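Long-range contact in lectin-related NK cell receptor LY49L1 (Mus musculus, PDB 3G8K), which acts as a natural killer cell receptor of the Ly49 family, whose members recognise MHC class I molecules, through this C-type lectin-like domain: residues A[93-102]-A[108-117]. The protein carries 1 engineered substitution. Numbering follows the deposited sequence.
Sequences YNIRDGGCML and LDNDNCDKSF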
loop_
_atom_site.group_PDB
_atom_site.type_symbol
_atom_site.label_atom_id
_atom_site.label_comp_id
_atom_site.label_asym_id
_atom_site.label_seq_id
_atom_site.Cartn_x
_atom_site.Cartn_y
_atom_site.Cartn_z
ATOM N N TYR A 93 -27.252 -1.076 -9.487
ATOM C CA TYR A 93 -26.514 -1.529 -10.671
ATOM C C TYR A 93 -27.443 -1.884 -11.844
ATOM O O TYR A 93 -28.285 -2.797 -11.776
ATOM C CB TYR A 93 -25.478 -2.658 -10.355
ATOM C CG TYR A 93 -24.612 -2.372 -9.136
ATOM C CD1 TYR A 93 -23.696 -1.351 -9.155
ATOM C CD2 TYR A 93 -24.803 -3.073 -7.927
ATOM C CE1 TYR A 93 -22.935 -1.050 -8.061
ATOM C CE2 TYR A 93 -24.054 -2.748 -6.781
ATOM C CZ TYR A 93 -23.112 -1.746 -6.877
ATOM O OH TYR A 93 -22.387 -1.379 -5.801
ATOM N N ASN A 94 -27.317 -1.116 -12.906
ATOM C CA ASN A 94 -28.047 -1.394 -14.124
ATOM C C ASN A 94 -27.206 -2.270 -15.033
ATOM O O ASN A 94 -26.192 -1.817 -15.487
ATOM C CB ASN A 94 -28.405 -0.072 -14.812
ATOM C CG ASN A 94 -29.449 -0.257 -15.897
ATOM O OD1 ASN A 94 -29.691 -1.382 -16.371
ATOM N ND2 ASN A 94 -30.108 0.828 -16.267
ATOM N N ILE A 95 -27.587 -3.528 -15.292
ATOM C CA ILE A 95 -26.741 -4.430 -16.139
ATOM C C ILE A 95 -26.669 -4.037 -17.624
ATOM O O ILE A 95 -25.823 -4.556 -18.371
ATOM C CB ILE A 95 -27.106 -5.966 -15.991
ATOM C CG1 ILE A 95 -28.507 -6.275 -16.508
ATOM C CG2 ILE A 95 -26.792 -6.476 -14.555
ATOM C CD1 ILE A 95 -28.738 -7.727 -16.901
ATOM N N ARG A 96 -27.550 -3.104 -18.031
ATOM C CA ARG A 96 -27.610 -2.506 -19.368
ATOM C C ARG A 96 -26.392 -1.639 -19.612
ATOM O O ARG A 96 -25.922 -1.556 -20.739
ATOM C CB ARG A 96 -28.841 -1.618 -19.496
ATOM C CG ARG A 96 -30.102 -2.314 -19.944
ATOM C CD ARG A 96 -31.296 -1.383 -19.708
ATOM N NE ARG A 96 -32.577 -2.011 -20.051
ATOM C CZ ARG A 96 -33.727 -1.838 -19.385
ATOM N NH1 ARG A 96 -33.802 -1.065 -18.288
ATOM N NH2 ARG A 96 -34.809 -2.482 -19.810
ATOM N N ASP A 97 -25.953 -0.959 -18.546
ATOM C CA ASP A 97 -24.721 -0.180 -18.452
ATOM C C ASP A 97 -23.448 -0.955 -18.035
ATOM O O ASP A 97 -22.392 -0.329 -17.832
ATOM C CB ASP A 97 -24.892 0.977 -17.496
ATOM C CG ASP A 97 -26.217 1.718 -17.683
ATOM O OD1 ASP A 97 -26.793 1.717 -18.816
ATOM O OD2 ASP A 97 -26.678 2.270 -16.647
ATOM N N GLY A 98 -23.522 -2.277 -17.920
ATOM C CA GLY A 98 -22.324 -3.081 -17.606
ATOM C C GLY A 98 -22.493 -4.264 -16.680
ATOM O O GLY A 98 -23.097 -4.157 -15.585
ATOM N N GLY A 99 -21.867 -5.383 -17.036
ATOM C CA GLY A 99 -22.064 -6.600 -16.216
ATOM C C GLY A 99 -20.898 -7.027 -15.357
ATOM O O GLY A 99 -20.966 -8.100 -14.780
ATOM N N CYS A 100 -19.839 -6.196 -15.258
ATOM C CA CYS A 100 -18.622 -6.528 -14.464
ATOM C C CYS A 100 -18.357 -5.404 -13.469
ATOM O O CYS A 100 -18.614 -4.230 -13.794
ATOM C CB CYS A 100 -17.415 -6.693 -15.419
ATOM S SG CYS A 100 -17.444 -8.178 -16.561
ATOM N N MET A 101 -17.799 -5.711 -12.281
ATOM C CA MET A 101 -17.582 -4.680 -11.268
ATOM C C MET A 101 -16.100 -4.133 -11.252
ATOM O O MET A 101 -15.150 -4.865 -11.483
ATOM C CB MET A 101 -18.168 -5.166 -9.910
ATOM C CG MET A 101 -18.592 -4.114 -8.867
ATOM S SD MET A 101 -20.041 -3.279 -9.346
ATOM C CE MET A 101 -21.311 -4.427 -8.806
ATOM N N LEU A 102 -15.958 -2.832 -11.077
ATOM C CA LEU A 102 -14.730 -2.180 -10.725
ATOM C C LEU A 102 -14.831 -1.620 -9.321
ATOM O O LEU A 102 -15.912 -1.249 -8.890
ATOM C CB LEU A 102 -14.500 -0.896 -11.520
ATOM C CG LEU A 102 -14.569 -0.872 -12.996
ATOM C CD1 LEU A 102 -15.104 0.517 -13.282
ATOM C CD2 LEU A 102 -13.074 -0.974 -13.390
ATOM N N LEU A 108 -17.918 0.971 -5.594
ATOM C CA LEU A 108 -18.070 -0.099 -6.546
ATOM C C LEU A 108 -18.976 0.460 -7.661
ATOM O O LEU A 108 -19.979 1.124 -7.376
ATOM C CB LEU A 108 -18.702 -1.287 -5.829
ATOM C CG LEU A 108 -17.800 -2.455 -5.368
ATOM C CD1 LEU A 108 -16.351 -2.076 -4.912
ATOM C CD2 LEU A 108 -18.470 -3.449 -4.374
ATOM N N ASP A 109 -18.620 0.207 -8.924
ATOM C CA ASP A 109 -19.480 0.555 -10.034
ATOM C C ASP A 109 -19.476 -0.562 -11.055
ATOM O O ASP A 109 -18.531 -1.333 -11.118
ATOM C CB ASP A 109 -19.005 1.879 -10.632
ATOM C CG ASP A 109 -20.119 2.600 -11.387
ATOM O OD1 ASP A 109 -19.780 3.604 -12.025
ATOM O OD2 ASP A 109 -21.317 2.150 -11.310
ATOM N N ASN A 110 -20.554 -0.732 -11.811
ATOM C CA ASN A 110 -20.550 -1.717 -12.840
ATOM C C ASN A 110 -20.146 -1.054 -14.147
ATOM O O ASN A 110 -20.337 0.151 -14.316
ATOM C CB ASN A 110 -21.909 -2.349 -13.000
ATOM C CG ASN A 110 -22.993 -1.346 -13.405
ATOM O OD1 ASN A 110 -23.102 -0.225 -12.891
ATOM N ND2 ASN A 110 -23.812 -1.779 -14.306
ATOM N N ASP A 111 -19.652 -1.845 -15.071
ATOM C CA ASP A 111 -19.172 -1.275 -16.315
ATOM C C ASP A 111 -19.012 -2.345 -17.396
ATOM O O ASP A 111 -18.994 -3.534 -17.095
ATOM C CB ASP A 111 -17.893 -0.451 -16.111
ATOM C CG ASP A 111 -17.796 0.707 -17.116
ATOM O OD1 ASP A 111 -18.377 0.578 -18.234
ATOM O OD2 ASP A 111 -17.237 1.775 -16.807
ATOM N N ASN A 112 -18.876 -1.891 -18.664
ATOM C CA ASN A 112 -18.665 -2.732 -19.793
ATOM C C ASN A 112 -17.512 -3.672 -19.560
ATOM O O ASN A 112 -16.368 -3.222 -19.477
ATOM C CB ASN A 112 -18.298 -1.827 -20.971
ATOM C CG ASN A 112 -18.432 -2.505 -22.320
ATOM O OD1 ASN A 112 -18.110 -3.675 -22.499
ATOM N ND2 ASN A 112 -18.938 -1.776 -23.263
ATOM N N CYS A 113 -17.773 -4.968 -19.612
ATOM C CA CYS A 113 -16.712 -5.972 -19.416
ATOM C C CYS A 113 -15.566 -5.878 -20.410
ATOM O O CYS A 113 -14.523 -6.480 -20.210
ATOM C CB CYS A 113 -17.259 -7.370 -19.468
ATOM S SG CYS A 113 -18.556 -7.689 -18.229
ATOM N N ASP A 114 -15.759 -5.105 -21.468
ATOM C CA ASP A 114 -14.772 -5.004 -22.596
ATOM C C ASP A 114 -13.873 -3.821 -22.437
ATOM O O ASP A 114 -12.869 -3.679 -23.194
ATOM C CB ASP A 114 -15.546 -4.747 -23.880
ATOM C CG ASP A 114 -14.633 -4.690 -25.100
ATOM O OD1 ASP A 114 -14.065 -5.793 -25.386
ATOM O OD2 ASP A 114 -14.447 -3.560 -25.714
ATOM N N LYS A 115 -14.227 -2.894 -21.537
ATOM C CA LYS A 115 -13.313 -1.826 -21.288
ATOM C C LYS A 115 -12.090 -2.407 -20.554
ATOM O O LYS A 115 -12.205 -3.373 -19.816
ATOM C CB LYS A 115 -13.948 -0.672 -20.467
ATOM C CG LYS A 115 -14.787 0.243 -21.291
ATOM C CD LYS A 115 -15.343 1.430 -20.631
ATOM C CE LYS A 115 -14.390 2.483 -20.244
ATOM N NZ LYS A 115 -13.568 2.996 -21.389
ATOM N N SER A 116 -10.957 -1.737 -20.713
ATOM C CA SER A 116 -9.631 -2.047 -20.174
ATOM C C SER A 116 -9.399 -1.160 -18.930
ATOM O O SER A 116 -9.330 0.094 -19.037
ATOM C CB SER A 116 -8.572 -1.736 -21.280
ATOM O OG SER A 116 -8.613 -2.717 -22.319
ATOM N N PHE A 117 -9.371 -1.813 -17.739
ATOM C CA PHE A 117 -9.007 -1.222 -16.422
ATOM C C PHE A 117 -7.805 -1.987 -15.769
ATOM O O PHE A 117 -7.448 -3.086 -16.202
ATOM C CB PHE A 117 -10.270 -1.168 -15.476
ATOM C CG PHE A 117 -11.367 -0.262 -16.030
ATOM C CD1 PHE A 117 -12.515 -0.782 -16.579
ATOM C CD2 PHE A 117 -11.198 1.106 -16.044
ATOM C CE1 PHE A 117 -13.513 0.044 -17.100
ATOM C CE2 PHE A 117 -12.175 1.934 -16.595
ATOM C CZ PHE A 117 -13.341 1.386 -17.094
HETATM O O HOH W 1 -21.804 1.050 -5.628
HETATM O O HOH W 2 -25.329 1.131 -13.396
HETATM O O HOH W 3 -20.849 -5.693 -19.768
#
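Cys100 pairs with Asp111 and Leu102 with Asp109 in an antiparallel beta hairpin of the C-type lectin-like fold, whose 100-104 strand also pairs with strand 62-70. The packing is tight around this ladder. Leu102 N reaches Asp109 O at 3.0 Å and Asp109 N returns a bond to Leu102 O; in the next hydrogen-bonded pair, Asp111 N to Cys100 O is more bent (141°). On the face shared by Leu102 and Asp111, Leu102 lays its methyls over one face of the Phe117 ring, CD1 4.3 Å from the centroid in a CH-pi contact; Trp64 meets the same ring edge-to-face. On the other face, Met101 bends at chi2 and chi3, setting SD beside Asp109 O and CE over the Tyr93 ring.

Asn110 ties the preceding loop to the hairpin. With CG between its backbone N and carbonyl carbon (chi1 62°), ND2 gives a straight bond to a lone pair of Gly98 O (2.8 Å) and a weak one to Asn94 O, while a water links OD1 to Asn94 N.

Toward solvent the contact thins: exposed Asn112 nears Gly98 only through its backbone. Here a water bridges Gly99 N and Cys113 N, close to the disulfide joining Cys100 SG to Cys113 SG at 2.1 Å with chi3 102°.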